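Local structure of 5' nucleotidase family protein (Staphylococcus aureus subsp. aureus, 4Q7F) at residues F346-L351 against Y434-G439. The protein belongs to the 5'-nucleotidase family, pairing a calcineurin-like metallophosphoesterase domain that holds manganese and magnesium ions with a 5'-nucleotidase C-terminal domain. Sequence-based numbering, arbitrary orientation.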
# COMPACT_ATOMS: atom_id res chain seq x y z
N PHE A 346 -8.98 -21.95 -8.04
CA PHE A 346 -7.60 -22.41 -8.10
C PHE A 346 -6.75 -21.91 -6.94
O PHE A 346 -6.02 -22.69 -6.35
CB PHE A 346 -6.98 -21.98 -9.42
CG PHE A 346 -5.49 -21.90 -9.40
CD1 PHE A 346 -4.72 -23.04 -9.42
CD2 PHE A 346 -4.86 -20.67 -9.36
CE1 PHE A 346 -3.34 -22.95 -9.40
CE2 PHE A 346 -3.48 -20.57 -9.34
CZ PHE A 346 -2.72 -21.72 -9.36
N MSE A 347 -6.82 -20.61 -6.64
CA MSE A 347 -6.01 -20.03 -5.57
C MSE A 347 -6.39 -20.65 -4.26
O MSE A 347 -5.53 -21.08 -3.50
CB MSE A 347 -6.13 -18.51 -5.49
CG MSE A 347 -5.38 -17.83 -6.65
SE MSE A 347 -5.13 -15.92 -6.27
CE MSE A 347 -7.01 -15.35 -6.41
N ASN A 348 -7.69 -20.70 -3.96
CA ASN A 348 -8.15 -21.32 -2.72
C ASN A 348 -7.76 -22.81 -2.61
O ASN A 348 -7.37 -23.27 -1.55
CB ASN A 348 -9.65 -21.11 -2.53
CG ASN A 348 -9.96 -19.76 -1.91
OD1 ASN A 348 -9.58 -19.50 -0.76
ND2 ASN A 348 -10.68 -18.92 -2.63
N TYR A 349 -7.83 -23.54 -3.72
CA TYR A 349 -7.44 -24.92 -3.72
C TYR A 349 -5.96 -25.05 -3.38
O TYR A 349 -5.59 -25.90 -2.56
CB TYR A 349 -7.75 -25.62 -5.05
CG TYR A 349 -7.36 -27.08 -4.99
CD1 TYR A 349 -8.10 -27.99 -4.25
CD2 TYR A 349 -6.23 -27.55 -5.65
CE1 TYR A 349 -7.74 -29.32 -4.18
CE2 TYR A 349 -5.86 -28.88 -5.59
CZ TYR A 349 -6.62 -29.76 -4.85
OH TYR A 349 -6.26 -31.08 -4.78
N ALA A 350 -5.10 -24.19 -3.95
CA ALA A 350 -3.68 -24.26 -3.65
C ALA A 350 -3.43 -24.05 -2.15
O ALA A 350 -2.59 -24.72 -1.55
CB ALA A 350 -2.89 -23.25 -4.48
N LEU A 351 -4.16 -23.12 -1.56
CA LEU A 351 -4.03 -22.84 -0.14
C LEU A 351 -4.56 -24.00 0.73
O LEU A 351 -3.96 -24.37 1.74
CB LEU A 351 -4.74 -21.53 0.21
CG LEU A 351 -4.16 -20.24 -0.35
CD1 LEU A 351 -5.10 -19.07 -0.06
CD2 LEU A 351 -2.76 -19.94 0.16
N TYR A 434 -11.90 -7.59 0.17
CA TYR A 434 -12.95 -8.57 -0.05
C TYR A 434 -12.32 -9.94 -0.22
O TYR A 434 -11.46 -10.11 -1.08
CB TYR A 434 -13.77 -8.25 -1.29
CG TYR A 434 -14.78 -9.34 -1.63
CD1 TYR A 434 -15.88 -9.57 -0.83
CD2 TYR A 434 -14.63 -10.12 -2.78
CE1 TYR A 434 -16.78 -10.57 -1.14
CE2 TYR A 434 -15.54 -11.10 -3.11
CZ TYR A 434 -16.61 -11.33 -2.28
OH TYR A 434 -17.52 -12.29 -2.66
N ASP A 435 -12.78 -10.92 0.52
CA ASP A 435 -12.20 -12.27 0.41
C ASP A 435 -13.18 -13.24 -0.16
O ASP A 435 -14.41 -13.15 0.10
CB ASP A 435 -11.69 -12.80 1.76
CG ASP A 435 -10.40 -12.14 2.23
OD1 ASP A 435 -9.62 -11.67 1.39
OD2 ASP A 435 -10.14 -12.14 3.46
N ILE A 436 -12.62 -14.15 -0.95
CA ILE A 436 -13.35 -15.27 -1.50
C ILE A 436 -12.89 -16.50 -0.72
O ILE A 436 -11.69 -16.76 -0.60
CB ILE A 436 -13.10 -15.49 -3.01
CG1 ILE A 436 -13.52 -14.28 -3.84
CG2 ILE A 436 -13.83 -16.74 -3.48
CD1 ILE A 436 -12.48 -13.19 -3.98
N TYR A 437 -13.84 -17.28 -0.20
CA TYR A 437 -13.52 -18.42 0.64
C TYR A 437 -13.67 -19.76 -0.05
O TYR A 437 -14.53 -19.96 -0.90
CB TYR A 437 -14.42 -18.42 1.90
CG TYR A 437 -14.28 -17.18 2.74
CD1 TYR A 437 -14.90 -15.99 2.38
CD2 TYR A 437 -13.56 -17.20 3.94
CE1 TYR A 437 -14.78 -14.84 3.15
CE2 TYR A 437 -13.42 -16.06 4.71
CZ TYR A 437 -14.03 -14.89 4.31
OH TYR A 437 -13.90 -13.79 5.08
N GLY A 438 -12.82 -20.69 0.35
CA GLY A 438 -12.85 -22.06 -0.15
C GLY A 438 -13.00 -23.06 0.99
O GLY A 438 -12.50 -22.85 2.11
N GLY A 439 -13.70 -24.16 0.71
CA GLY A 439 -13.89 -25.17 1.71
C GLY A 439 -15.18 -24.98 2.45
O GLY A 439 -15.62 -25.88 3.15
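Asn348 reaches from helix 342-355 to the main chain of strand 435-438 and supplies the helix side of this small contact. Its ND2 donates to Ile436 O over 3.1 Å, with an N-H...O angle of 151°. The carbonyl oxygen lies close to the plane of the amide, as suits an N-H donor, yet ND2 stands well above the carbonyl plane of Ile436, 65° out of it, and so does not use a lone-pair direction. A second bond from ND2 goes back to Thr344 O, one turn earlier in the same helix, so the amide is gripped by both helix and strand.

Nearest to Asn348 by CA position is Gly438, with the two CA atoms 5.4 Å apart. With only hydrogens on Gly438 CA, Asn348 CB can sit 4.1 Å from it and the helix lies close to the strand. The side chain of Ile436 is directed toward the helix: its CG2 methyl, anti to the backbone N, lies beside the amide nitrogen, 3.9 Å from Asn348 ND2, and Val521 touches both side chains.

Strand 435-438 is an outer strand of its five-stranded sheet, paired with strand 359-363 through Ile436 and Gly438, and the axis of helix segment 346-351 crosses that of strand 435-438 at -56°. Within this buried C-terminal-domain interface, one uncharged amide, steadied by Thr344 O of its own helix, thus ties helix to edge strand through a single carbonyl, Ile436 O.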